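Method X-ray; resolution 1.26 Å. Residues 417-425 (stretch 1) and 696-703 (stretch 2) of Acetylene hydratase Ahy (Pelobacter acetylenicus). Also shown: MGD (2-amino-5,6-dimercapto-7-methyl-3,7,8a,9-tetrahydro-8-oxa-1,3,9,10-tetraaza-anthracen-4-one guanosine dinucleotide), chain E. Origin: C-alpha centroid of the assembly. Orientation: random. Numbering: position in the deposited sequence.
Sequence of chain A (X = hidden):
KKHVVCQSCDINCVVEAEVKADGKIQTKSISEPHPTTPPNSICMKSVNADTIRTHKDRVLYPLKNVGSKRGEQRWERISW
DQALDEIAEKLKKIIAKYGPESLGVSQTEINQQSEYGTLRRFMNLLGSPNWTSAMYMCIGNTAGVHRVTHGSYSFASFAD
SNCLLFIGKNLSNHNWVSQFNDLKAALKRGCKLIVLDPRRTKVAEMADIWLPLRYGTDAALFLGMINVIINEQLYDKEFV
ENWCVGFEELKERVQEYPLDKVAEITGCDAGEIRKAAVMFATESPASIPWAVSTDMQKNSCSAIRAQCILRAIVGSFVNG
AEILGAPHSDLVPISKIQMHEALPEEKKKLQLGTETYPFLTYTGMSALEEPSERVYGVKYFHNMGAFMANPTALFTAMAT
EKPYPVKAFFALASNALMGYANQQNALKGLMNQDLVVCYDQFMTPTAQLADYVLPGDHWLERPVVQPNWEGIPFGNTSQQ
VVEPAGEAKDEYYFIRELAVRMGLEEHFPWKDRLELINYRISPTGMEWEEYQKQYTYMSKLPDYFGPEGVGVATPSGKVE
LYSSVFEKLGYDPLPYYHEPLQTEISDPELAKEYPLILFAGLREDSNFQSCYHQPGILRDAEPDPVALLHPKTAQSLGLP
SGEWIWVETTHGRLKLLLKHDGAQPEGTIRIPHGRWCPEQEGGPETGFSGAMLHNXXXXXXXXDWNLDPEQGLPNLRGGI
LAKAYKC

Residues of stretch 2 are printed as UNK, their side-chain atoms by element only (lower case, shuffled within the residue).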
# COMPACT_ATOMS: atom_id res chain seq x y z
N LEU A 417 4.07 -6.68 12.67
CA LEU A 417 4.36 -5.93 13.88
C LEU A 417 4.64 -4.45 13.56
O LEU A 417 4.26 -3.56 14.32
CB LEU A 417 5.57 -6.55 14.62
CG LEU A 417 6.03 -5.77 15.83
CD1 LEU A 417 5.00 -5.77 16.95
CD2 LEU A 417 7.35 -6.37 16.31
N MET A 418 5.34 -4.22 12.45
CA MET A 418 5.86 -2.90 12.12
C MET A 418 5.13 -2.21 10.97
O MET A 418 5.55 -1.13 10.54
CB MET A 418 7.36 -3.02 11.75
CG MET A 418 8.30 -3.28 12.95
SD MET A 418 10.01 -3.69 12.51
CE MET A 418 10.47 -2.42 11.30
N GLY A 419 4.04 -2.84 10.50
CA GLY A 419 3.46 -2.47 9.20
C GLY A 419 2.19 -1.66 9.30
O GLY A 419 1.55 -1.38 8.28
N TYR A 420 1.81 -1.27 10.52
CA TYR A 420 0.56 -0.52 10.73
C TYR A 420 0.86 0.67 11.65
O TYR A 420 1.88 1.33 11.47
CB TYR A 420 -0.55 -1.45 11.25
CG TYR A 420 -0.84 -2.60 10.29
CD1 TYR A 420 -0.12 -3.80 10.37
CD2 TYR A 420 -1.82 -2.47 9.29
CE1 TYR A 420 -0.36 -4.85 9.49
CE2 TYR A 420 -2.09 -3.54 8.42
CZ TYR A 420 -1.36 -4.71 8.53
OH TYR A 420 -1.64 -5.72 7.65
N ALA A 421 -0.04 1.01 12.56
CA ALA A 421 0.24 2.00 13.59
C ALA A 421 0.36 1.28 14.94
O ALA A 421 0.41 0.04 14.99
CB ALA A 421 -0.86 3.05 13.61
N ASN A 422 0.43 2.04 16.03
CA ASN A 422 0.30 1.50 17.39
C ASN A 422 1.02 0.14 17.53
O ASN A 422 0.38 -0.89 17.83
CB ASN A 422 -1.17 1.45 17.80
CG ASN A 422 -1.34 1.23 19.31
OD1 ASN A 422 -0.36 1.12 20.06
ND2 ASN A 422 -2.59 1.14 19.74
N GLN A 423 2.33 0.16 17.32
CA GLN A 423 3.12 -1.05 17.33
C GLN A 423 3.04 -1.76 18.67
O GLN A 423 3.11 -2.98 18.72
CB GLN A 423 4.56 -0.71 16.98
CG GLN A 423 5.49 -1.91 16.89
CD GLN A 423 6.78 -1.51 16.22
OE1 GLN A 423 6.75 -0.82 15.21
NE2 GLN A 423 7.91 -1.97 16.75
N GLN A 424 2.91 -1.01 19.76
CA GLN A 424 2.80 -1.65 21.08
C GLN A 424 1.55 -2.56 21.12
O GLN A 424 1.58 -3.63 21.75
CB GLN A 424 2.75 -0.57 22.16
CG GLN A 424 3.88 0.42 22.10
CD GLN A 424 3.66 1.71 21.23
OE1 GLN A 424 2.93 1.75 20.20
NE2 GLN A 424 4.35 2.75 21.64
N ASN A 425 0.45 -2.13 20.51
CA ASN A 425 -0.76 -2.91 20.54
C ASN A 425 -0.64 -4.11 19.60
O ASN A 425 -1.17 -5.17 19.87
CB ASN A 425 -1.98 -2.04 20.19
CG ASN A 425 -3.24 -2.68 20.58
OD1 ASN A 425 -3.37 -3.19 21.71
ND2 ASN A 425 -4.22 -2.66 19.67
N UNK A 696 8.73 3.60 13.03
CA UNK A 696 7.76 4.70 13.17
C UNK A 696 6.46 4.30 13.88
O UNK A 696 5.86 5.11 14.57
c UNK A 696 6.82 4.45 10.80
o UNK A 696 5.98 4.92 10.00
o UNK A 696 7.18 3.24 10.78
c UNK A 696 7.45 5.38 11.82
N UNK A 697 6.04 3.05 13.72
CA UNK A 697 4.75 2.65 14.31
C UNK A 697 4.76 2.73 15.84
O UNK A 697 3.69 2.72 16.47
c UNK A 697 4.33 1.28 13.82
N UNK A 698 5.96 2.81 16.44
CA UNK A 698 6.05 3.04 17.88
C UNK A 698 5.41 4.36 18.33
O UNK A 698 5.08 4.52 19.50
s UNK A 698 7.27 0.43 19.38
c UNK A 698 7.49 1.19 21.00
c UNK A 698 7.51 3.00 18.36
c UNK A 698 8.17 1.61 18.35
N UNK A 699 5.29 5.33 17.42
CA UNK A 699 4.87 6.68 17.81
C UNK A 699 3.57 7.09 17.20
O UNK A 699 3.15 8.24 17.38
c UNK A 699 5.98 7.74 17.49
c UNK A 699 5.98 8.15 16.01
c UNK A 699 7.33 7.21 17.90
N UNK A 700 2.91 6.15 16.52
CA UNK A 700 1.68 6.45 15.79
C UNK A 700 0.46 5.95 16.50
O UNK A 700 0.24 4.74 16.59
c UNK A 700 2.74 7.90 13.18
c UNK A 700 1.74 5.88 14.36
c UNK A 700 3.02 5.57 12.23
c UNK A 700 2.89 6.41 13.50
N UNK A 701 -0.35 6.88 16.99
CA UNK A 701 -1.59 6.51 17.64
C UNK A 701 -2.60 5.92 16.66
O UNK A 701 -2.64 6.33 15.50
c UNK A 701 -2.20 7.76 18.29
o UNK A 701 -3.41 7.42 18.92
N UNK A 702 -3.42 4.97 17.11
CA UNK A 702 -4.61 4.60 16.35
C UNK A 702 -5.88 4.78 17.17
O UNK A 702 -6.91 4.15 16.89
c UNK A 702 -4.53 3.23 15.65
o UNK A 702 -4.42 2.23 17.83
c UNK A 702 -4.36 2.05 16.60
o UNK A 702 -4.24 0.91 16.06
N UNK A 703 -5.81 5.67 18.15
CA UNK A 703 -7.03 6.18 18.77
C UNK A 703 -7.87 6.87 17.70
O UNK A 703 -7.32 7.34 16.70
c UNK A 703 -5.82 6.72 20.95
o UNK A 703 -5.12 7.56 21.57
c UNK A 703 -6.70 7.23 19.82
o UNK A 703 -5.80 5.51 21.25
PB MGD E . 6.98 -4.86 5.24
O1B MGD E . 6.12 -4.46 6.42
O2B MGD E . 8.40 -4.45 5.19
O3B MGD E . 6.34 -4.36 3.86
O3A MGD E . 4.06 -3.33 3.57
PA MGD E . 4.91 -4.65 3.17
O1A MGD E . 5.20 -4.70 1.70
O2A MGD E . 4.21 -5.79 3.84
O5' MGD E . 6.88 -6.47 5.17
C5' MGD E . 7.22 -7.12 3.96
C4' MGD E . 7.79 -8.47 4.35
O4' MGD E . 7.86 -9.27 3.15
C3' MGD E . 9.24 -8.41 4.83
O3' MGD E . 9.32 -9.01 6.13
C2' MGD E . 10.08 -9.18 3.79
O2' MGD E . 11.20 -9.93 4.30
C1' MGD E . 9.04 -10.10 3.21
N9 MGD E . 9.24 -10.53 1.82
C8 MGD E . 9.72 -9.79 0.79
N7 MGD E . 9.67 -10.49 -0.36
C5 MGD E . 9.08 -11.67 -0.07
C6 MGD E . 8.72 -12.87 -0.80
O6 MGD E . 8.91 -12.97 -2.03
N1 MGD E . 8.12 -13.84 -0.08
C2 MGD E . 7.93 -13.82 1.23
N2 MGD E . 7.31 -14.88 1.83
N3 MGD E . 8.25 -12.76 1.96
C4 MGD E . 8.81 -11.69 1.35
C10 MGD E . 4.18 -2.18 2.74
C11 MGD E . 3.04 -1.26 3.11
O11 MGD E . 3.31 -0.82 4.44
C12 MGD E . 2.99 -0.09 2.15
S12 MGD E . 2.94 -0.42 0.47
C13 MGD E . 2.93 1.17 2.60
S13 MGD E . 2.99 2.51 1.56
C14 MGD E . 2.81 1.51 4.06
N15 MGD E . 4.03 2.11 4.58
C16 MGD E . 4.01 2.33 5.93
C17 MGD E . 4.70 3.44 6.60
O17 MGD E . 5.35 4.27 5.93
N18 MGD E . 4.59 3.52 7.94
C19 MGD E . 3.88 2.64 8.69
N19 MGD E . 3.82 2.78 10.03
N20 MGD E . 3.25 1.59 8.14
C21 MGD E . 3.27 1.41 6.81
N22 MGD E . 2.61 0.38 6.28
C23 MGD E . 2.45 0.24 4.85
O HOH W 1 -2.77 0.01 13.77
O HOH W 2 -3.76 -1.54 17.16

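Position 696 carries two carbons, the second bearing two oxygens. One oxygen accepts from N18 of MGD at 2.9 Å and from N19 of MGD at 3.0 Å. The side chain stays clear of stretch 1. The residue is Asp-696.

Position 697 has one side-chain carbon, CB, and nothing beyond it. It points toward stretch 1. CB lies 3.4 Å from Tyr-420 O and 3.5 Å from Gln-423 OE1. The residue is Ala-697. Its backbone O accepts from Gln-423 N at 3.0 Å.

Position 698 shows an unbranched chain of two carbons, a sulfur and a terminal carbon. The sulfur lies 3.6 Å from Gln-423 NE2. The terminal carbon lies 3.6 Å from Gln-424 NE2. The residue is Met-698. Its backbone O accepts from Gln-424 NE2 at 2.9 Å.

Position 699 has three carbons, one carrying the other two. It points away and touches nothing on stretch 1. Branching at CB without oxygen identifies Val-699. Its N donates to Asp-696 O at 2.9 Å, closing the turn.

Position 700 has four carbons, forked at the second. CB packs at 3.9 Å from Ala-421 CB. One terminal methyl comes within 3.6 Å of MGD N19. The fork beyond CB identifies Leu-700. Its O accepts from Asn-422 N at 2.8 Å.

Position 701 has one carbon and one oxygen. It points away from stretch 1. The residue is Ser-701. Its OG accepts from the backbone N of position 703 at 3.1 Å.

Position 702 has two carbons, the second with two oxygens. It points toward stretch 1. One oxygen accepts from Asn-422 ND2 at 2.9 Å. The other accepts from two waters, which in turn accept from Ala-421 N and Asn-425 ND2. The residue is Asp-702.

Position 703 again has two carbons, the second with two oxygens. It is exposed and makes no contact with stretch 1. The residue is Asp-703.

The contact works mainly through backbone oxygens. Ala-697, Met-698 and Leu-700 offer theirs to donors from Asn-422, Gln-423 and Gln-424, around the start of a helix. Asn-422 also caps that helix: its OD1 accepts a weak bond from Asn-425 N at 3.4 Å, while its ND2 holds Asp-702 OD1. Ala-697 CB lies 3.4 Å from Tyr-420 O, and Ala-421 CB lies 3.6 Å from Leu-700 O. Both stretches bind MGD: Tyr-420 O and Asp-696 OD2 share its N19.

Stretch 2 (696-703) DAMVLSDD
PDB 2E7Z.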